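PDB 4IIW: Lmo1499 protein from Listeria monocytogenes, which probably acts as a membrane-anchored lytic transglycosylase of the MltG family, cleaving nascent peptidoglycan strands endolytically to end their elongation. Local coordinates for residues B[206-211]-B[303-308]; B[227-232]-B[240-245]. All blocks are in the same frame, centred on the assembly; numbering follows the deposited sequence.

Contact 1: residues B[206-211]-B[303-308]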
loop_
_atom_site.group_PDB
_atom_site.type_symbol
_atom_site.label_atom_id
_atom_site.label_comp_id
_atom_site.label_asym_id
_atom_site.label_seq_id
_atom_site.Cartn_x
_atom_site.Cartn_y
_atom_site.Cartn_z
ATOM N N ALA B 206 17.116 -50.407 -38.424
ATOM C CA ALA B 206 17.779 -51.074 -39.553
ATOM C C ALA B 206 18.723 -52.180 -39.083
ATOM O O ALA B 206 18.838 -53.218 -39.724
ATOM C CB ALA B 206 18.540 -50.060 -40.398
ATOM N N LYS B 207 19.383 -51.953 -37.955
ATOM C CA LYS B 207 20.318 -52.930 -37.401
ATOM C C LYS B 207 19.646 -54.206 -36.873
ATOM O O LYS B 207 20.305 -55.247 -36.753
ATOM C CB LYS B 207 21.171 -52.289 -36.298
ATOM C CG LYS B 207 20.371 -51.661 -35.167
ATOM C CD LYS B 207 21.276 -50.976 -34.163
ATOM C CE LYS B 207 20.469 -50.134 -33.181
ATOM N NZ LYS B 207 21.347 -49.434 -32.203
ATOM N N TYR B 208 18.353 -54.143 -36.567
ATOM C CA TYR B 208 17.643 -55.312 -36.062
ATOM C C TYR B 208 16.953 -56.119 -37.159
ATOM O O TYR B 208 16.447 -57.212 -36.884
ATOM C CB TYR B 208 16.583 -54.903 -35.040
ATOM C CG TYR B 208 17.105 -54.099 -33.880
ATOM C CD1 TYR B 208 17.973 -54.656 -32.959
ATOM C CD2 TYR B 208 16.704 -52.780 -33.692
ATOM C CE1 TYR B 208 18.448 -53.915 -31.890
ATOM C CE2 TYR B 208 17.170 -52.035 -32.633
ATOM C CZ TYR B 208 18.036 -52.605 -31.730
ATOM O OH TYR B 208 18.496 -51.858 -30.670
ATOM N N ARG B 209 16.933 -55.585 -38.385
ATOM C CA ARG B 209 16.256 -56.237 -39.527
ATOM C C ARG B 209 16.595 -57.705 -39.674
ATOM O O ARG B 209 15.706 -58.536 -39.773
ATOM C CB ARG B 209 16.618 -55.575 -40.861
ATOM C CG ARG B 209 16.256 -54.112 -41.001
ATOM C CD ARG B 209 14.756 -53.855 -41.008
ATOM N NE ARG B 209 14.489 -52.433 -41.235
ATOM C CZ ARG B 209 13.281 -51.891 -41.283
ATOM N NH1 ARG B 209 12.204 -52.653 -41.124
ATOM N NH2 ARG B 209 13.157 -50.580 -41.494
ATOM N N ASP B 210 17.887 -58.012 -39.714
ATOM C CA ASP B 210 18.327 -59.377 -39.897
ATOM C C ASP B 210 17.797 -60.309 -38.812
ATOM O O ASP B 210 17.400 -61.443 -39.115
ATOM C CB ASP B 210 19.860 -59.469 -39.975
ATOM C CG ASP B 210 20.434 -58.831 -41.246
ATOM O OD1 ASP B 210 19.721 -58.046 -41.920
ATOM O OD2 ASP B 210 21.613 -59.108 -41.564
ATOM N N GLU B 211 17.779 -59.858 -37.560
ATOM C CA GLU B 211 17.291 -60.727 -36.494
ATOM C C GLU B 211 15.751 -60.869 -36.571
ATOM O O GLU B 211 15.216 -61.955 -36.365
ATOM C CB GLU B 211 17.778 -60.254 -35.122
ATOM C CG GLU B 211 17.453 -61.227 -33.988
ATOM C CD GLU B 211 18.107 -62.626 -34.142
ATOM O OE1 GLU B 211 19.211 -62.741 -34.731
ATOM O OE2 GLU B 211 17.518 -63.608 -33.644
ATOM N N SER B 303 17.978 -50.218 -25.330
ATOM C CA SER B 303 18.050 -51.201 -24.278
ATOM C C SER B 303 16.849 -52.163 -24.352
ATOM O O SER B 303 17.010 -53.380 -24.411
ATOM C CB SER B 303 18.107 -50.506 -22.926
ATOM O OG SER B 303 18.284 -51.463 -21.905
ATOM N N SER B 304 15.648 -51.604 -24.369
ATOM C CA SER B 304 14.440 -52.415 -24.449
ATOM C C SER B 304 14.329 -53.176 -25.756
ATOM O O SER B 304 13.886 -54.328 -25.769
ATOM C CB SER B 304 13.205 -51.557 -24.248
ATOM O OG SER B 304 13.136 -51.136 -22.900
HETATM N N MSE B 305 14.718 -52.551 -26.858
HETATM C CA MSE B 305 14.657 -53.230 -28.140
HETATM C C MSE B 305 15.552 -54.472 -28.144
HETATM O O MSE B 305 15.110 -55.522 -28.593
HETATM C CB MSE B 305 14.968 -52.272 -29.281
HETATM C CG MSE B 305 13.821 -51.318 -29.551
HETATM SE SE MSE B 305 14.229 -50.041 -30.931
HETATM C CE MSE B 305 12.596 -48.979 -30.844
ATOM N N GLU B 306 16.791 -54.357 -27.646
ATOM C CA GLU B 306 17.672 -55.528 -27.527
ATOM C C GLU B 306 17.033 -56.618 -26.691
ATOM O O GLU B 306 17.130 -57.793 -27.022
ATOM C CB GLU B 306 19.023 -55.205 -26.875
ATOM C CG GLU B 306 20.239 -55.212 -27.795
ATOM C CD GLU B 306 21.532 -55.490 -27.009
ATOM O OE1 GLU B 306 22.539 -55.929 -27.618
ATOM O OE2 GLU B 306 21.530 -55.306 -25.768
ATOM N N ALA B 307 16.413 -56.224 -25.588
ATOM C CA ALA B 307 15.762 -57.173 -24.706
ATOM C C ALA B 307 14.677 -57.962 -25.439
ATOM O O ALA B 307 14.535 -59.167 -25.239
ATOM C CB ALA B 307 15.179 -56.462 -23.500
ATOM N N ALA B 308 13.938 -57.285 -26.306
ATOM C CA ALA B 308 12.848 -57.920 -27.030
ATOM C C ALA B 308 13.363 -58.977 -27.988
ATOM O O ALA B 308 12.778 -60.036 -28.095
ATOM C CB ALA B 308 12.004 -56.860 -27.798
#
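A Met-aromatic contact joins residues 206-211 to helix 302-309 in this YceG-like fold: the ring of Tyr208 meets the selenomethionine Met305. The two side chains cross at about a right angle. The selenium approaches obliquely, SE of Met305 lying 5.1 Å from the centroid of the Tyr208 ring and 59° off its normal, and it comes nearest at the ring carbon CE2 of Tyr208, 3.9 Å away. The root of the same side chain meets the phenol end, with CB of Met305 3.9 Å from CZ of Tyr208. Beyond CG the Met305 chain runs extended (chi2 177°), which places SE beside CE2 and takes the end of the chain toward helix 219-232, where Met305 packs on Phe222, Leu223 and Ser226. Phe222 also meets the ring of Tyr208, a residue that is buried, as is Met305. CG of Lys207 lies over one face of the tyrosine ring, 4.0 Å above its plane and over its centre. The hydroxyl is held by Asp302, just before the helical segment 303-308, through a hydrogen bond to OD1; across the contact itself, OH of Tyr208 rests 3.8 Å from CB of Met305.

Contact 2: residues B[227-232]-B[240-245]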
loop_
_atom_site.group_PDB
_atom_site.type_symbol
_atom_site.label_atom_id
_atom_site.label_comp_id
_atom_site.label_asym_id
_atom_site.label_seq_id
_atom_site.Cartn_x
_atom_site.Cartn_y
_atom_site.Cartn_z
ATOM N N SER B 227 7.938 -51.998 -25.859
ATOM C CA SER B 227 7.238 -51.020 -25.019
ATOM C C SER B 227 6.819 -51.542 -23.645
ATOM O O SER B 227 6.951 -50.821 -22.642
ATOM C CB SER B 227 6.008 -50.439 -25.727
ATOM O OG SER B 227 5.043 -51.437 -25.942
ATOM N N ILE B 228 6.294 -52.769 -23.583
ATOM C CA ILE B 228 5.879 -53.300 -22.291
ATOM C C ILE B 228 7.124 -53.528 -21.437
ATOM O O ILE B 228 7.057 -53.428 -20.201
ATOM C CB ILE B 228 4.971 -54.546 -22.389
ATOM C CG1 ILE B 228 5.689 -55.756 -22.948
ATOM C CG2 ILE B 228 3.777 -54.258 -23.264
ATOM C CD1 ILE B 228 4.786 -56.992 -23.007
ATOM N N ILE B 229 8.258 -53.805 -22.095
ATOM C CA ILE B 229 9.542 -53.970 -21.390
ATOM C C ILE B 229 10.001 -52.607 -20.885
ATOM O O ILE B 229 10.433 -52.487 -19.738
ATOM C CB ILE B 229 10.669 -54.593 -22.279
ATOM C CG1 ILE B 229 10.324 -56.022 -22.711
ATOM C CG2 ILE B 229 11.980 -54.653 -21.532
ATOM C CD1 ILE B 229 11.311 -56.617 -23.737
ATOM N N GLU B 230 9.888 -51.585 -21.741
ATOM C CA GLU B 230 10.297 -50.213 -21.381
ATOM C C GLU B 230 9.576 -49.684 -20.131
ATOM O O GLU B 230 10.225 -49.266 -19.181
ATOM C CB GLU B 230 10.060 -49.240 -22.538
ATOM C CG GLU B 230 10.615 -47.820 -22.303
ATOM C CD GLU B 230 12.127 -47.725 -22.472
ATOM O OE1 GLU B 230 12.692 -48.553 -23.211
ATOM O OE2 GLU B 230 12.756 -46.800 -21.891
ATOM N N LYS B 231 8.245 -49.726 -20.127
ATOM C CA LYS B 231 7.475 -49.205 -18.996
ATOM C C LYS B 231 7.641 -50.004 -17.696
ATOM O O LYS B 231 7.297 -49.502 -16.633
ATOM C CB LYS B 231 5.977 -49.097 -19.331
ATOM C CG LYS B 231 5.616 -48.196 -20.509
ATOM C CD LYS B 231 6.193 -46.793 -20.401
ATOM C CE LYS B 231 5.734 -46.032 -19.155
ATOM N NZ LYS B 231 6.399 -44.680 -19.066
ATOM N N GLU B 232 8.163 -51.229 -17.767
ATOM C CA GLU B 232 8.350 -52.058 -16.556
ATOM C C GLU B 232 9.757 -52.008 -15.939
ATOM O O GLU B 232 9.978 -52.569 -14.874
ATOM C CB GLU B 232 7.975 -53.526 -16.835
ATOM C CG GLU B 232 6.469 -53.826 -16.878
ATOM C CD GLU B 232 5.807 -53.861 -15.494
ATOM O OE1 GLU B 232 6.256 -53.129 -14.583
ATOM O OE2 GLU B 232 4.820 -54.619 -15.319
ATOM N N LYS B 240 16.621 -57.804 -20.100
ATOM C CA LYS B 240 16.607 -59.094 -20.772
ATOM C C LYS B 240 15.921 -60.182 -19.922
ATOM O O LYS B 240 15.485 -61.193 -20.466
ATOM C CB LYS B 240 18.016 -59.516 -21.177
ATOM C CG LYS B 240 18.593 -58.649 -22.253
ATOM C CD LYS B 240 19.999 -59.065 -22.641
ATOM C CE LYS B 240 20.581 -58.096 -23.664
ATOM N NZ LYS B 240 22.022 -58.379 -23.947
HETATM N N MSE B 241 15.862 -59.986 -18.600
HETATM C CA MSE B 241 15.154 -60.909 -17.713
HETATM C C MSE B 241 13.683 -60.565 -17.758
HETATM O O MSE B 241 12.835 -61.449 -17.807
HETATM C CB MSE B 241 15.644 -60.835 -16.261
HETATM C CG MSE B 241 16.871 -61.668 -15.939
HETATM SE SE MSE B 241 16.537 -63.571 -16.155
HETATM C CE MSE B 241 18.282 -64.189 -15.517
ATOM N N ILE B 242 13.370 -59.280 -17.731
ATOM C CA ILE B 242 11.986 -58.870 -17.842
ATOM C C ILE B 242 11.414 -59.457 -19.125
ATOM O O ILE B 242 10.318 -60.022 -19.131
ATOM C CB ILE B 242 11.841 -57.356 -17.871
ATOM C CG1 ILE B 242 12.203 -56.775 -16.504
ATOM C CG2 ILE B 242 10.410 -56.957 -18.232
ATOM C CD1 ILE B 242 12.258 -55.229 -16.482
ATOM N N ALA B 243 12.167 -59.342 -20.210
ATOM C CA ALA B 243 11.712 -59.889 -21.475
ATOM C C ALA B 243 11.487 -61.402 -21.385
ATOM O O ALA B 243 10.486 -61.906 -21.893
ATOM C CB ALA B 243 12.685 -59.557 -22.589
ATOM N N SER B 244 12.380 -62.127 -20.717
ATOM C CA SER B 244 12.232 -63.578 -20.642
ATOM C C SER B 244 10.968 -63.974 -19.907
ATOM O O SER B 244 10.329 -64.953 -20.270
ATOM C CB SER B 244 13.428 -64.240 -19.984
ATOM O OG SER B 244 13.456 -63.975 -18.605
ATOM N N VAL B 245 10.609 -63.226 -18.868
ATOM C CA VAL B 245 9.385 -63.521 -18.139
ATOM C C VAL B 245 8.215 -63.453 -19.097
ATOM O O VAL B 245 7.423 -64.391 -19.196
ATOM C CB VAL B 245 9.118 -62.529 -17.012
ATOM C CG1 VAL B 245 7.688 -62.654 -16.542
ATOM C CG2 VAL B 245 10.087 -62.745 -15.868
#
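Ile229 and Ala243 meet where helix 219-232 packs against helix 239-251 after a short connection. The two helical segments run at 126° to each other, their axes 9.8 Å apart at closest approach, and the backbones come nearest at this pair, with CA of Ile229 6.3 Å from CA of Ala243.

Apolar packing carries the contact. The CG1 branch of Ile229 lies anti to the carbonyl carbon (chi1 -64°) and continues extended, delivering CD1 of Ile229 to CB of Ala243 at 3.4 Å. The other branch faces a second isoleucine, CG2 of Ile229 lying 4.3 Å from CG2 of Ile242. Ile242 also reaches the end of the first segment: its CD1 sits 3.9 Å from the backbone O of Glu232, and its CG2 lies 4.4 Å from CB of Glu232. Ala307 of helix 302-309 touches both Ile229 and Ala243, while Phe330 of strand 328-331 packs on Ile242.

The polar bonds stay within one helix or lead elsewhere. Ser244 folds back to give a hydrogen bond from OG to O of Met241, 2.7 Å, a carbonyl that also accepts from Val245 N. The carboxylate of Glu232, predicted to be important for catalysis, turns from the second helix, and its OE2 is hydrogen-bonded to Thr258 OG1.

The side-chain contacts across the pair are apolar, with one methyl of Ile242 also resting near the backbone O of Glu232, while the carboxylate finds its hydrogen-bond partner outside the helix pair, in Thr258, which may help to orient it.

Overall arrangement
Followed from the N terminus, the chain reaches 206-211 first, by helix 209-215, and soon enters helix 219-232. Contact 2 closes a short loop there, with only seven residues separating 227-232 from 240-245. Contact 1 closes a far longer one when 303-308 returns, with 91 residues between it and 206-211, so the short loop lies wholly within the long one and the two do not cross. Their centres are about 13 Å apart. Helix 302-309 links them: besides its partner in contact 1 it touches both helices of contact 2, with Ser304 OG probably hydrogen-bonded to Glu230 OE1.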